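Local coordinates for putative esterase aq_1494 (Aquifex aeolicus, PDB 2EGJ) that probably hydrolyses acyl-CoA thioesters, as a hotdog-fold member of the 4-hydroxybenzoyl-CoA thioesterase family, at the interface of chains A and B and the interface of chains A and C. Numbering follows the deposited sequence. Chains: chain A/B/C, Hypothetical protein aq_1494.

Contact 1: the interface of chains A and B. Residues chain A 35, 38, 43, 45; chain B 8, 70.
A:Arg38 and B:Arg8 meet with nearly the same chain shape: each has CG anti to its backbone N (chi1 -172° and -175°) and runs extended until a bend at chi3 turns the guanidinium across the chain. The two arginines therefore run antiparallel alongside one another and lay their flat groups almost parallel, with planes 17° apart. NE of A:Arg38 stands over the centre of the B:Arg8 guanidinium, 3.5 Å from its CZ, while NE of B:Arg8 lies over the rim of the other group.

The positive charge expected on both stacked groups is likely to be offset by B:Asp70. Its carboxylate comes tip to tip with A:Arg38, and OD1 offers its syn lone pair to NH2 in a short salt bridge of 2.5 Å that stays close to the guanidinium plane although the bond is bent at the hydrogen. The other oxygen, OD2, accepts the hydroxyl OG of A:Ser45 at 2.8 Å, a donor that sits above the carboxylate plane. With both oxygens engaged by chain A, the carboxylate is held against rotation. B:Arg8 is tied back to the same residue, its NH1 donating to the backbone O of B:Asp70 at 3.0 Å. An alanine in place of B:Arg8 would probably leave one face of the A:Arg38 guanidinium without its stacking partner and the B:Asp70 carbonyl without this donor, freeing the loop somewhat. A:Glu35, beside A:Arg38 on the same helix, is likely to offset positive charge there, though their modelled separation is too short to trust.

This polar subunit-interface patch recurs with chains A and B exchanged in the deposited assembly, which may not be the biological one. In the fold, A:Arg38 lies near the end of the long helix 23-39 and A:Ser45 in the first turn of helix 44-49; they face the end of B strand 3-8 and the B:Asp70 loop, which by the chain A limits joins strands 52-63 and 72-82.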
# COMPACT_ATOMS: atom_id res chain seq x y z
N GLU A 35 3.83 -18.57 3.07
CA GLU A 35 3.66 -19.84 2.30
C GLU A 35 4.62 -20.95 2.76
O GLU A 35 4.22 -22.13 2.78
CB GLU A 35 3.76 -19.60 0.80
CG GLU A 35 2.55 -18.83 0.29
CD GLU A 35 1.23 -19.42 0.82
OE1 GLU A 35 0.91 -20.59 0.49
OE2 GLU A 35 0.53 -18.71 1.58
N ARG A 38 3.19 -22.31 6.05
CA ARG A 38 1.97 -23.03 5.73
C ARG A 38 2.33 -24.40 5.14
O ARG A 38 1.70 -25.41 5.49
CB ARG A 38 1.12 -22.25 4.74
CG ARG A 38 -0.29 -22.84 4.45
CD ARG A 38 -1.14 -21.88 3.60
NE ARG A 38 -1.45 -20.65 4.35
CZ ARG A 38 -0.77 -19.51 4.24
NH1 ARG A 38 0.26 -19.41 3.41
NH2 ARG A 38 -1.09 -18.45 4.96
N PRO A 43 1.04 -22.59 10.05
CA PRO A 43 0.97 -21.23 9.51
C PRO A 43 1.15 -20.19 10.60
O PRO A 43 0.83 -20.44 11.76
CB PRO A 43 -0.44 -21.13 8.96
CG PRO A 43 -1.18 -22.25 9.46
CD PRO A 43 -0.26 -23.28 10.02
N SER A 45 -0.60 -17.65 11.17
CA SER A 45 -1.91 -17.35 11.76
C SER A 45 -2.15 -18.23 13.00
O SER A 45 -2.70 -17.77 14.01
CB SER A 45 -3.01 -17.55 10.72
OG SER A 45 -3.06 -18.90 10.27
N ARG B 8 -6.07 -15.30 -0.92
CA ARG B 8 -5.87 -15.36 0.55
C ARG B 8 -5.39 -13.99 1.08
O ARG B 8 -4.50 -13.39 0.50
CB ARG B 8 -4.87 -16.47 0.92
CG ARG B 8 -4.72 -16.65 2.46
CD ARG B 8 -3.59 -17.60 2.78
NE ARG B 8 -3.85 -18.97 2.32
CZ ARG B 8 -4.57 -19.87 2.99
NH1 ARG B 8 -5.18 -19.59 4.14
NH2 ARG B 8 -4.69 -21.11 2.48
N ASP B 70 -5.18 -14.25 6.71
CA ASP B 70 -5.19 -15.68 6.34
C ASP B 70 -6.54 -16.20 5.85
O ASP B 70 -6.62 -17.36 5.45
CB ASP B 70 -4.66 -16.56 7.47
CG ASP B 70 -3.54 -17.47 7.02
OD1 ASP B 70 -2.75 -17.06 6.14
OD2 ASP B 70 -3.45 -18.59 7.56

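Contact 2: the interface of chains A and C. Residues chain A 22-23, 26, 59-60; chain C 22-23, 26, 59.
The rings of A:Phe26 and C:Phe26 lie one over the other at the two-fold axis between two hotdog-fold subunits of the 4-hydroxybenzoyl-CoA thioesterase family. Their planes are only 3° apart and the centroids 4.4 Å, an offset stack in which CE2 of each ring rests near the rim of its partner's face. CE2 of A:Phe26 and CE2 of C:Phe26 approach to 3.4 Å. At the edge of each ring, in its plane, lies the carbonyl O of A:Ser23 or C:Ser23, in its own chain and one helical turn back. Although the rings are parallel, the side chains that carry them cross at about a right angle. Each CG is anti to its own carbonyl carbon (chi1 -60°), which directs the ring from the helix toward the axis.

The imidazoles of A:His22 and C:His22 reach across beside the phenylalanines. NE2 of A:His22 comes to 3.7 Å from CB of C:Phe26, with CD2 packing on the same methylene, and C:His22 repeats this on A:Phe26. The chi1 of 68° in A:His22 puts CG between the backbone N and the carbonyl carbon, turning the imidazole toward the partner helix. From there NE2 of A:His22 binds a water at 2.7 Å, and that water also bonds to the backbone O of C:Phe26, again at 2.7 Å. A second water joins C:His22 to A:Phe26 in the same way, so polar contact here passes through solvent and not through direct bonds.

Beside the ring pair, CB of A:Ser23 packs 3.5 Å from O of C:Ser23, bringing the first turns of helices A 23-39 and C 22-39 together. Toward the strands, the carbonyl O of C:Ala59 meets chain A at CA of A:Tyr60, 3.3 Å away, and also touches CD1 of the tyrosine ring. Here strand 52-63 of chain A runs close to strand 53-63 of chain C, with van der Waals contact between them.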
# COMPACT_ATOMS: atom_id res chain seq x y z
N HIS A 22 10.11 -0.26 -4.60
CA HIS A 22 11.04 -1.05 -3.77
C HIS A 22 10.43 -1.55 -2.47
O HIS A 22 10.79 -2.64 -1.98
CB HIS A 22 12.35 -0.27 -3.49
CG HIS A 22 12.19 0.93 -2.61
ND1 HIS A 22 11.79 2.16 -3.09
CD2 HIS A 22 12.46 1.11 -1.29
CE1 HIS A 22 11.76 3.03 -2.09
NE2 HIS A 22 12.20 2.43 -1.00
N SER A 23 9.52 -0.76 -1.90
CA SER A 23 8.91 -1.16 -0.63
C SER A 23 8.06 -2.43 -0.78
O SER A 23 7.90 -3.18 0.19
CB SER A 23 8.07 -0.02 -0.04
OG SER A 23 6.94 0.24 -0.86
N PHE A 26 9.46 -6.14 0.10
CA PHE A 26 9.30 -6.66 1.47
C PHE A 26 7.97 -7.38 1.68
O PHE A 26 7.89 -8.35 2.46
CB PHE A 26 9.54 -5.54 2.49
CG PHE A 26 10.93 -4.96 2.37
CD1 PHE A 26 12.03 -5.67 2.88
CD2 PHE A 26 11.15 -3.79 1.64
CE1 PHE A 26 13.34 -5.18 2.72
CE2 PHE A 26 12.46 -3.30 1.46
CZ PHE A 26 13.55 -3.99 2.02
N ALA A 59 15.90 -5.69 7.95
CA ALA A 59 15.55 -6.14 6.60
C ALA A 59 16.48 -5.43 5.63
O ALA A 59 16.80 -4.26 5.83
CB ALA A 59 14.08 -5.83 6.29
N TYR A 60 16.94 -6.16 4.62
CA TYR A 60 17.85 -5.61 3.62
C TYR A 60 17.40 -6.11 2.27
O TYR A 60 17.01 -7.27 2.15
CB TYR A 60 19.26 -6.15 3.88
CG TYR A 60 20.23 -5.83 2.75
CD1 TYR A 60 20.82 -4.58 2.67
CD2 TYR A 60 20.55 -6.80 1.78
CE1 TYR A 60 21.71 -4.27 1.63
CE2 TYR A 60 21.46 -6.50 0.73
CZ TYR A 60 22.03 -5.23 0.68
OH TYR A 60 22.92 -4.92 -0.33
N HIS C 22 6.48 -3.01 8.52
CA HIS C 22 7.89 -2.69 8.23
C HIS C 22 8.14 -2.10 6.83
O HIS C 22 9.04 -1.26 6.66
CB HIS C 22 8.80 -3.91 8.51
CG HIS C 22 8.65 -5.03 7.54
ND1 HIS C 22 7.67 -5.99 7.67
CD2 HIS C 22 9.39 -5.39 6.46
CE1 HIS C 22 7.77 -6.86 6.67
NE2 HIS C 22 8.83 -6.54 5.95
N SER C 23 7.34 -2.52 5.84
CA SER C 23 7.53 -2.05 4.45
C SER C 23 7.23 -0.55 4.34
O SER C 23 7.76 0.14 3.46
CB SER C 23 6.66 -2.87 3.46
OG SER C 23 5.28 -2.56 3.68
N PHE C 26 10.12 2.33 4.48
CA PHE C 26 10.79 2.74 3.23
C PHE C 26 10.02 3.85 2.50
O PHE C 26 10.63 4.73 1.87
CB PHE C 26 11.03 1.51 2.35
CG PHE C 26 11.91 0.49 3.05
CD1 PHE C 26 13.29 0.71 3.13
CD2 PHE C 26 11.35 -0.62 3.66
CE1 PHE C 26 14.12 -0.20 3.84
CE2 PHE C 26 12.17 -1.54 4.38
CZ PHE C 26 13.54 -1.34 4.44
N ALA C 59 18.58 -1.02 0.14
CA ALA C 59 17.92 -0.39 1.27
C ALA C 59 18.07 -1.33 2.47
O ALA C 59 18.07 -2.58 2.33
CB ALA C 59 16.43 -0.14 0.99
O HOH W 1 9.47 -8.85 4.64
O HOH W 2 13.05 4.40 0.66

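The centres of the C-alpha atoms of contact 1 and contact 2 are about 21 Å apart, and both use helix 23-39 of chain A, its first turn facing chain C and its last turns chain B. One helix thus touches two neighbours, which suits a four-chain assembly made from two kinds of two-fold interface, although the structure alone does not show a tetramer in solution. The centre of contact 2 is about 13 Å from the predicted active-site residue A:Asp15, that of contact 1 about 27 Å; if A:Asp15 is catalytic, contact 2 is closer to it, but whether it shapes catalysis the structure alone does not show.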